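Local coordinates for protein putative transcriptional regulator, sugar-binding family (PDB 3NZE) that probably acts as a SorC-family transcriptional regulator, its sugar-binding domain sensing a carbohydrate effector to control DNA binding, at residues V86-M94 with E118-D127; D186-F197 with I206-H217. All coordinates share one frame; numbering follows the deposited sequence.

Contact 1 (V86-M94 with E118-D127) closes along the chain before contact 2 (D186-F197 with I206-H217) opens, and their centres lie about 14 Å apart. Both reach the same mixed sheet: contact 1 at the ends of the parallel strands 84-87 and 116-118, contact 2 at the antiparallel hairpin 188-192/195-198, whose strand 188-192 pairs antiparallel with strand 153-160. The two loop regions touch directly. T213 OG1 probably hydrogen-bonds G90 N, F126 O probably accepts from R211 NE, and the ring of F120 packs on the backbone of T213. Loops from separate parts of the putative sugar-binding domain thus meet next to the strand ends and the hairpin.

Contact 1 (V86-M94 with E118-D127); sequences VQLNGAGNM and EQFPVPAFFD
Q87 and F120 mark the tight end of this contact. With CG anti to the backbone N (chi1 -176°) and the chain extended, Q87 sends its amide across to the other loop. Its OE1 takes Q119 NE2 at 2.9 Å and, from the opposite face of its plane, F120 N at 3.3 Å; two donors thus fix the amide's rotation, and Q87 NE2 turns back to N89 O. On the strand side, Q87 N bonds E118 O at 3.1 Å, where the parallel pairing of V86 with E118 ends. E118, salt-bridged to R116, is a calcium-binding residue, though no calcium is bound to this chain here. The F120 ring, nearly perpendicular to the Q87 amide, has N89 C at its edge and V122 CG2 over one face. G90 fits where a side chain would collide with the carbonyls of V122 and P123. Beyond it, A91 N bonds V122 O at 3.0 Å, and A124 N meets G92 O almost straight (174°) but from above the carbonyl plane. The far end is looser: M94, a selenomethionine, brings only CE to within 4.2 Å of D127 OD1, both residues being exposed. Such paired loops leave the C-terminal ends of neighbouring parallel strands, as in a Rossmann-like alpha/beta sheet.

Contact 2 (D186-F197 with I206-H217); sequences DDVVGDVATVFF and ITLNERSTGPSH
N209 lays its amide beside the backbone of F196 and grips it at both ends. F196 N points to a lone pair of N209 OD1 at 2.8 Å, while N209 ND2 reaches F196 O at 3.0 Å, nearly straight (173°). The same OD1 lies at the edge of the F196 ring, whose plane is 25° from the amide. With both bonds taken away, an alanine here is likely to leave the buried N-H and carbonyl of F196 without these mates. H217 and V195 approach from opposite directions: V195 CG1 sits over the imidazole face in a CH-pi contact, 3.8 Å from the centroid. H217 NE2 bonds V195 O at 3.1 Å from above the carbonyl plane, opposite the hairpin donor V192 N. The side chains of F197 and H217 cross at about a right angle, their rings oblique, with H217 CE1 at the edge of the F197 ring. S212, its OG anti to the backbone N (chi1 -178°), donates to T194 O at 2.8 Å and accepts from G214 N in an ST turn. I206 CD1 packs on V188 CG2 at 3.9 Å. A 3-10 turn and its following loop thus fold back over a beta hairpin closed by a type I' turn, V192 to V195.

Contact 1 (V86-M94 with E118-D127)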
loop_
_atom_site.group_PDB
_atom_site.type_symbol
_atom_site.label_atom_id
_atom_site.label_comp_id
_atom_site.label_asym_id
_atom_site.label_seq_id
_atom_site.Cartn_x
_atom_site.Cartn_y
_atom_site.Cartn_z
ATOM N N VAL A 86 8.360 10.542 -0.267
ATOM C CA VAL A 86 7.921 10.734 1.107
ATOM C C VAL A 86 7.274 9.473 1.681
ATOM O O VAL A 86 6.448 8.818 1.034
ATOM C CB VAL A 86 7.006 11.992 1.261
ATOM C CG1 VAL A 86 5.755 11.900 0.358
ATOM C CG2 VAL A 86 6.617 12.209 2.722
ATOM N N GLN A 87 7.672 9.131 2.899
ATOM C CA GLN A 87 7.153 7.974 3.607
ATOM C C GLN A 87 5.737 8.272 4.121
ATOM O O GLN A 87 5.525 9.289 4.782
ATOM C CB GLN A 87 8.099 7.700 4.779
ATOM C CG GLN A 87 7.801 6.480 5.616
ATOM C CD GLN A 87 8.810 6.367 6.754
ATOM O OE1 GLN A 87 9.892 6.948 6.681
ATOM N NE2 GLN A 87 8.466 5.623 7.797
ATOM N N LEU A 88 4.774 7.394 3.829
ATOM C CA LEU A 88 3.370 7.671 4.169
ATOM C C LEU A 88 2.916 7.130 5.523
ATOM O O LEU A 88 1.895 7.570 6.054
ATOM C CB LEU A 88 2.443 7.110 3.089
ATOM C CG LEU A 88 2.624 7.730 1.700
ATOM C CD1 LEU A 88 1.566 7.182 0.727
ATOM C CD2 LEU A 88 2.525 9.245 1.801
ATOM N N ASN A 89 3.664 6.169 6.064
ATOM C CA ASN A 89 3.329 5.551 7.339
ATOM C C ASN A 89 4.575 5.372 8.194
ATOM O O ASN A 89 5.656 5.207 7.664
ATOM C CB ASN A 89 2.640 4.197 7.132
ATOM C CG ASN A 89 3.433 3.254 6.243
ATOM O OD1 ASN A 89 3.978 3.657 5.215
ATOM N ND2 ASN A 89 3.476 1.980 6.623
ATOM N N GLY A 90 4.408 5.405 9.517
ATOM C CA GLY A 90 5.535 5.363 10.437
ATOM C C GLY A 90 6.185 3.996 10.506
ATOM O O GLY A 90 5.743 3.047 9.849
ATOM N N ALA A 91 7.247 3.885 11.303
ATOM C CA ALA A 91 7.973 2.613 11.400
ATOM C C ALA A 91 8.531 2.414 12.794
ATOM O O ALA A 91 8.918 3.375 13.455
ATOM C CB ALA A 91 9.111 2.536 10.365
ATOM N N GLY A 92 8.600 1.158 13.218
ATOM C CA GLY A 92 9.085 0.837 14.548
ATOM C C GLY A 92 7.914 0.358 15.382
ATOM O O GLY A 92 7.069 1.153 15.785
ATOM N N ASN A 93 7.855 -0.946 15.639
ATOM C CA ASN A 93 6.711 -1.499 16.356
ATOM C C ASN A 93 7.082 -2.080 17.717
ATOM O O ASN A 93 8.224 -1.945 18.184
ATOM C CB ASN A 93 5.992 -2.532 15.478
ATOM C CG ASN A 93 6.840 -3.748 15.219
ATOM O OD1 ASN A 93 7.881 -3.923 15.844
ATOM N ND2 ASN A 93 6.406 -4.594 14.290
HETATM N N MSE A 94 6.121 -2.737 18.358
HETATM C CA MSE A 94 6.316 -3.215 19.720
HETATM C C MSE A 94 7.309 -4.363 19.811
HETATM O O MSE A 94 7.676 -4.778 20.905
HETATM C CB MSE A 94 4.974 -3.631 20.333
HETATM C CG MSE A 94 4.308 -4.790 19.622
HETATM SE SE MSE A 94 2.580 -5.171 20.433
HETATM C CE MSE A 94 1.606 -3.650 19.720
ATOM N N GLU A 118 12.318 11.825 2.204
ATOM C CA GLU A 118 11.745 12.436 3.397
ATOM C C GLU A 118 11.034 11.400 4.255
ATOM O O GLU A 118 9.993 10.857 3.881
ATOM C CB GLU A 118 10.774 13.557 3.030
ATOM C CG GLU A 118 11.442 14.759 2.355
ATOM C CD GLU A 118 12.229 15.626 3.328
ATOM O OE1 GLU A 118 12.126 15.405 4.555
ATOM O OE2 GLU A 118 12.944 16.539 2.861
ATOM N N GLN A 119 11.594 11.136 5.423
ATOM C CA GLN A 119 11.014 10.142 6.311
ATOM C C GLN A 119 10.133 10.735 7.399
ATOM O O GLN A 119 10.113 11.947 7.629
ATOM C CB GLN A 119 12.102 9.237 6.896
ATOM C CG GLN A 119 12.751 8.415 5.801
ATOM C CD GLN A 119 13.455 7.189 6.311
ATOM O OE1 GLN A 119 14.676 7.097 6.225
ATOM N NE2 GLN A 119 12.688 6.225 6.836
ATOM N N PHE A 120 9.420 9.847 8.079
ATOM C CA PHE A 120 8.291 10.194 8.929
ATOM C C PHE A 120 8.684 9.754 10.344
ATOM O O PHE A 120 8.714 8.559 10.627
ATOM C CB PHE A 120 7.090 9.387 8.415
ATOM C CG PHE A 120 5.732 9.890 8.860
ATOM C CD1 PHE A 120 5.545 11.179 9.330
ATOM C CD2 PHE A 120 4.628 9.058 8.768
ATOM C CE1 PHE A 120 4.277 11.616 9.720
ATOM C CE2 PHE A 120 3.373 9.477 9.158
ATOM C CZ PHE A 120 3.190 10.760 9.629
ATOM N N PRO A 121 9.005 10.716 11.232
ATOM C CA PRO A 121 9.595 10.341 12.530
ATOM C C PRO A 121 8.545 9.921 13.559
ATOM O O PRO A 121 8.449 10.518 14.634
ATOM C CB PRO A 121 10.284 11.633 12.975
ATOM C CG PRO A 121 9.418 12.701 12.415
ATOM C CD PRO A 121 8.995 12.177 11.043
ATOM N N VAL A 122 7.777 8.890 13.223
ATOM C CA VAL A 122 6.696 8.399 14.072
ATOM C C VAL A 122 6.710 6.868 14.047
ATOM O O VAL A 122 7.189 6.271 13.067
ATOM C CB VAL A 122 5.317 8.940 13.597
ATOM C CG1 VAL A 122 5.386 10.446 13.351
ATOM C CG2 VAL A 122 4.875 8.239 12.345
ATOM N N PRO A 123 6.213 6.220 15.120
ATOM C CA PRO A 123 6.257 4.749 15.165
ATOM C C PRO A 123 5.313 4.123 14.131
ATOM O O PRO A 123 4.591 4.844 13.447
ATOM C CB PRO A 123 5.783 4.413 16.588
ATOM C CG PRO A 123 5.822 5.715 17.356
ATOM C CD PRO A 123 5.656 6.805 16.358
ATOM N N ALA A 124 5.301 2.798 14.045
ATOM C CA ALA A 124 4.494 2.107 13.034
ATOM C C ALA A 124 2.998 2.338 13.208
ATOM O O ALA A 124 2.255 2.322 12.240
ATOM C CB ALA A 124 4.795 0.597 13.049
ATOM N N PHE A 125 2.573 2.540 14.450
ATOM C CA PHE A 125 1.158 2.639 14.796
ATOM C C PHE A 125 1.153 3.064 16.257
ATOM O O PHE A 125 2.143 2.845 16.964
ATOM C CB PHE A 125 0.506 1.258 14.642
ATOM C CG PHE A 125 -0.988 1.292 14.461
ATOM C CD1 PHE A 125 -1.536 1.536 13.214
ATOM C CD2 PHE A 125 -1.839 1.052 15.530
ATOM C CE1 PHE A 125 -2.912 1.559 13.033
ATOM C CE2 PHE A 125 -3.219 1.079 15.356
ATOM C CZ PHE A 125 -3.747 1.324 14.105
ATOM N N PHE A 126 0.069 3.679 16.718
ATOM C CA PHE A 126 -0.001 4.112 18.113
ATOM C C PHE A 126 -0.811 3.160 18.979
ATOM O O PHE A 126 -1.824 2.634 18.546
ATOM C CB PHE A 126 -0.589 5.518 18.211
ATOM C CG PHE A 126 0.280 6.573 17.610
ATOM C CD1 PHE A 126 1.437 6.984 18.261
ATOM C CD2 PHE A 126 -0.062 7.172 16.408
ATOM C CE1 PHE A 126 2.244 7.962 17.716
ATOM C CE2 PHE A 126 0.743 8.157 15.861
ATOM C CZ PHE A 126 1.909 8.544 16.513
ATOM N N ASP A 127 -0.353 2.949 20.207
ATOM C CA ASP A 127 -1.094 2.170 21.202
ATOM C C ASP A 127 -2.345 2.909 21.674
ATOM O O ASP A 127 -3.360 2.287 22.008
ATOM C CB ASP A 127 -0.220 1.898 22.435
ATOM C CG ASP A 127 0.874 0.873 22.179
ATOM O OD1 ASP A 127 0.920 0.295 21.075
ATOM O OD2 ASP A 127 1.683 0.637 23.105
HETATM O O HOH W 1 10.480 5.913 9.929
HETATM O O HOH W 2 3.324 1.787 9.657
#

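Contact 2 (D186-F197 with I206-H217)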
loop_
_atom_site.group_PDB
_atom_site.type_symbol
_atom_site.label_atom_id
_atom_site.label_comp_id
_atom_site.label_asym_id
_atom_site.label_seq_id
_atom_site.Cartn_x
_atom_site.Cartn_y
_atom_site.Cartn_z
ATOM N N ASP A 186 -15.997 -4.256 13.633
ATOM C CA ASP A 186 -16.356 -3.194 12.699
ATOM C C ASP A 186 -16.391 -3.654 11.237
ATOM O O ASP A 186 -16.371 -2.824 10.330
ATOM C CB ASP A 186 -15.383 -2.020 12.845
ATOM C CG ASP A 186 -15.451 -1.366 14.214
ATOM O OD1 ASP A 186 -14.393 -0.950 14.731
ATOM O OD2 ASP A 186 -16.561 -1.267 14.772
ATOM N N ASP A 187 -16.463 -4.968 11.019
ATOM C CA ASP A 187 -16.412 -5.565 9.678
ATOM C C ASP A 187 -15.218 -5.071 8.856
ATOM O O ASP A 187 -15.339 -4.849 7.650
ATOM C CB ASP A 187 -17.711 -5.332 8.890
ATOM C CG ASP A 187 -17.788 -6.186 7.615
ATOM O OD1 ASP A 187 -18.249 -7.343 7.719
ATOM O OD2 ASP A 187 -17.388 -5.715 6.517
ATOM N N VAL A 188 -14.071 -4.899 9.506
ATOM C CA VAL A 188 -12.867 -4.464 8.797
ATOM C C VAL A 188 -12.307 -5.621 7.969
ATOM O O VAL A 188 -12.248 -6.753 8.447
ATOM C CB VAL A 188 -11.809 -3.940 9.778
ATOM C CG1 VAL A 188 -10.477 -3.677 9.055
ATOM C CG2 VAL A 188 -12.318 -2.683 10.471
ATOM N N VAL A 189 -11.915 -5.347 6.724
ATOM C CA VAL A 189 -11.396 -6.406 5.854
ATOM C C VAL A 189 -9.930 -6.208 5.466
ATOM O O VAL A 189 -9.300 -7.122 4.939
ATOM C CB VAL A 189 -12.248 -6.602 4.569
ATOM C CG1 VAL A 189 -13.670 -6.989 4.945
ATOM C CG2 VAL A 189 -12.258 -5.348 3.729
ATOM N N GLY A 190 -9.385 -5.026 5.728
ATOM C CA GLY A 190 -8.035 -4.733 5.285
ATOM C C GLY A 190 -7.610 -3.299 5.513
ATOM O O GLY A 190 -8.313 -2.519 6.163
ATOM N N ASP A 191 -6.449 -2.940 4.973
ATOM C CA ASP A 191 -5.917 -1.603 5.171
ATOM C C ASP A 191 -5.048 -1.181 4.011
ATOM O O ASP A 191 -4.503 -2.010 3.284
ATOM C CB ASP A 191 -5.091 -1.504 6.474
ATOM C CG ASP A 191 -3.644 -2.004 6.309
ATOM O OD1 ASP A 191 -3.407 -3.213 6.510
ATOM O OD2 ASP A 191 -2.741 -1.194 5.978
ATOM N N VAL A 192 -4.942 0.129 3.840
ATOM C CA VAL A 192 -3.880 0.694 3.036
ATOM C C VAL A 192 -3.150 1.683 3.919
ATOM O O VAL A 192 -3.776 2.549 4.542
ATOM C CB VAL A 192 -4.436 1.410 1.808
ATOM C CG1 VAL A 192 -3.388 2.355 1.241
ATOM C CG2 VAL A 192 -4.859 0.379 0.771
ATOM N N ALA A 193 -1.828 1.539 3.991
ATOM C CA ALA A 193 -0.983 2.434 4.794
ATOM C C ALA A 193 -1.381 2.469 6.277
ATOM O O ALA A 193 -1.200 3.484 6.962
ATOM C CB ALA A 193 -0.993 3.850 4.188
ATOM N N THR A 194 -1.908 1.345 6.754
ATOM C CA THR A 194 -2.393 1.175 8.126
ATOM C C THR A 194 -3.707 1.904 8.429
ATOM O O THR A 194 -4.104 2.012 9.588
ATOM C CB THR A 194 -1.305 1.455 9.227
ATOM O OG1 THR A 194 -1.174 2.864 9.464
ATOM C CG2 THR A 194 0.035 0.847 8.834
ATOM N N VAL A 195 -4.391 2.389 7.388
ATOM C CA VAL A 195 -5.736 2.939 7.550
ATOM C C VAL A 195 -6.746 1.907 7.055
ATOM O O VAL A 195 -6.731 1.519 5.887
ATOM C CB VAL A 195 -5.943 4.266 6.789
ATOM C CG1 VAL A 195 -7.332 4.858 7.087
ATOM C CG2 VAL A 195 -4.860 5.276 7.147
ATOM N N PHE A 196 -7.607 1.458 7.954
ATOM C CA PHE A 196 -8.480 0.317 7.702
ATOM C C PHE A 196 -9.791 0.681 7.026
ATOM O O PHE A 196 -10.260 1.826 7.116
ATOM C CB PHE A 196 -8.758 -0.392 9.025
ATOM C CG PHE A 196 -7.516 -0.937 9.680
ATOM C CD1 PHE A 196 -7.134 -2.245 9.462
ATOM C CD2 PHE A 196 -6.726 -0.129 10.488
ATOM C CE1 PHE A 196 -5.974 -2.756 10.043
ATOM C CE2 PHE A 196 -5.570 -0.631 11.081
ATOM C CZ PHE A 196 -5.197 -1.947 10.854
ATOM N N PHE A 197 -10.376 -0.300 6.342
ATOM C CA PHE A 197 -11.675 -0.114 5.684
ATOM C C PHE A 197 -12.524 -1.381 5.756
ATOM O O PHE A 197 -12.005 -2.470 6.025
ATOM C CB PHE A 197 -11.463 0.280 4.230
ATOM C CG PHE A 197 -10.458 -0.577 3.520
ATOM C CD1 PHE A 197 -10.766 -1.882 3.168
ATOM C CD2 PHE A 197 -9.189 -0.088 3.234
ATOM C CE1 PHE A 197 -9.840 -2.686 2.512
ATOM C CE2 PHE A 197 -8.248 -0.885 2.587
ATOM C CZ PHE A 197 -8.580 -2.192 2.225
ATOM N N ILE A 206 -14.235 3.796 12.467
ATOM C CA ILE A 206 -13.396 2.659 12.813
ATOM C C ILE A 206 -12.418 3.080 13.901
ATOM O O ILE A 206 -11.537 3.899 13.677
ATOM C CB ILE A 206 -12.632 2.101 11.591
ATOM C CG1 ILE A 206 -13.617 1.569 10.546
ATOM C CG2 ILE A 206 -11.649 1.010 12.018
ATOM C CD1 ILE A 206 -12.935 1.012 9.311
ATOM N N THR A 207 -12.622 2.535 15.093
ATOM C CA THR A 207 -11.852 2.901 16.262
ATOM C C THR A 207 -10.336 2.860 16.020
ATOM O O THR A 207 -9.614 3.786 16.391
ATOM C CB THR A 207 -12.240 1.972 17.430
ATOM O OG1 THR A 207 -13.333 2.562 18.143
ATOM C CG2 THR A 207 -11.075 1.751 18.364
ATOM N N LEU A 208 -9.861 1.794 15.388
ATOM C CA LEU A 208 -8.422 1.637 15.148
ATOM C C LEU A 208 -7.816 2.762 14.307
ATOM O O LEU A 208 -6.635 3.078 14.448
ATOM C CB LEU A 208 -8.117 0.272 14.516
ATOM C CG LEU A 208 -7.878 -0.825 15.553
ATOM C CD1 LEU A 208 -7.768 -2.184 14.897
ATOM C CD2 LEU A 208 -6.626 -0.514 16.368
ATOM N N ASN A 209 -8.620 3.379 13.444
ATOM C CA ASN A 209 -8.093 4.437 12.588
ATOM C C ASN A 209 -7.638 5.693 13.338
ATOM O O ASN A 209 -6.853 6.479 12.803
ATOM C CB ASN A 209 -9.048 4.774 11.438
ATOM C CG ASN A 209 -8.990 3.745 10.327
ATOM O OD1 ASN A 209 -8.040 2.972 10.246
ATOM N ND2 ASN A 209 -10.014 3.727 9.464
ATOM N N GLU A 210 -8.105 5.875 14.574
ATOM C CA GLU A 210 -7.632 7.012 15.361
ATOM C C GLU A 210 -6.211 6.802 15.865
ATOM O O GLU A 210 -5.593 7.726 16.418
ATOM C CB GLU A 210 -8.563 7.288 16.529
ATOM C CG GLU A 210 -9.956 7.674 16.087
ATOM C CD GLU A 210 -10.804 8.082 17.246
ATOM O OE1 GLU A 210 -10.555 7.571 18.358
ATOM O OE2 GLU A 210 -11.714 8.912 17.048
ATOM N N ARG A 211 -5.683 5.600 15.657
ATOM C CA ARG A 211 -4.327 5.257 16.074
ATOM C C ARG A 211 -3.376 5.085 14.884
ATOM O O ARG A 211 -2.189 4.780 15.051
ATOM C CB ARG A 211 -4.355 3.985 16.923
ATOM C CG ARG A 211 -4.974 4.203 18.304
ATOM C CD ARG A 211 -5.474 2.906 18.894
ATOM N NE ARG A 211 -4.433 1.886 18.930
ATOM C CZ ARG A 211 -4.644 0.616 19.261
ATOM N NH1 ARG A 211 -5.869 0.200 19.573
ATOM N NH2 ARG A 211 -3.633 -0.240 19.266
ATOM N N SER A 212 -3.905 5.284 13.680
ATOM C CA SER A 212 -3.105 5.101 12.479
ATOM C C SER A 212 -2.208 6.296 12.158
ATOM O O SER A 212 -2.554 7.437 12.458
ATOM C CB SER A 212 -3.991 4.776 11.277
ATOM O OG SER A 212 -3.169 4.562 10.135
ATOM N N THR A 213 -1.064 6.022 11.530
ATOM C CA THR A 213 -0.168 7.081 11.077
ATOM C C THR A 213 -0.332 7.443 9.597
ATOM O O THR A 213 0.297 8.389 9.123
ATOM C CB THR A 213 1.333 6.723 11.326
ATOM O OG1 THR A 213 1.743 5.673 10.444
ATOM C CG2 THR A 213 1.560 6.292 12.777
ATOM N N GLY A 214 -1.176 6.708 8.873
ATOM C CA GLY A 214 -1.277 6.891 7.428
ATOM C C GLY A 214 -2.289 7.944 6.979
ATOM O O GLY A 214 -3.094 8.417 7.777
ATOM N N PRO A 215 -2.226 8.330 5.697
ATOM C CA PRO A 215 -3.128 9.330 5.101
ATOM C C PRO A 215 -4.565 8.826 5.064
ATOM O O PRO A 215 -4.794 7.621 4.943
ATOM C CB PRO A 215 -2.614 9.462 3.657
ATOM C CG PRO A 215 -1.271 8.796 3.643
ATOM C CD PRO A 215 -1.321 7.745 4.697
ATOM N N SER A 216 -5.528 9.737 5.137
ATOM C CA SER A 216 -6.926 9.327 5.049
ATOM C C SER A 216 -7.209 8.821 3.656
ATOM O O SER A 216 -6.517 9.168 2.695
ATOM C CB SER A 216 -7.881 10.479 5.364
ATOM O OG SER A 216 -7.831 11.465 4.346
ATOM N N HIS A 217 -8.243 8.003 3.543
ATOM C CA HIS A 217 -8.663 7.529 2.235
ATOM C C HIS A 217 -9.143 8.693 1.367
ATOM O O HIS A 217 -8.889 8.709 0.166
ATOM C CB HIS A 217 -9.697 6.411 2.378
ATOM C CG HIS A 217 -9.146 5.190 3.056
ATOM N ND1 HIS A 217 -9.943 4.201 3.589
ATOM C CD2 HIS A 217 -7.866 4.813 3.298
ATOM C CE1 HIS A 217 -9.180 3.261 4.124
ATOM N NE2 HIS A 217 -7.915 3.610 3.962
HETATM O O HOH W 3 -11.527 -0.649 15.266
HETATM O O HOH W 4 -15.084 1.418 15.327
HETATM O O HOH W 5 -4.534 5.218 3.465
HETATM O O HOH W 6 0.396 3.715 11.299
#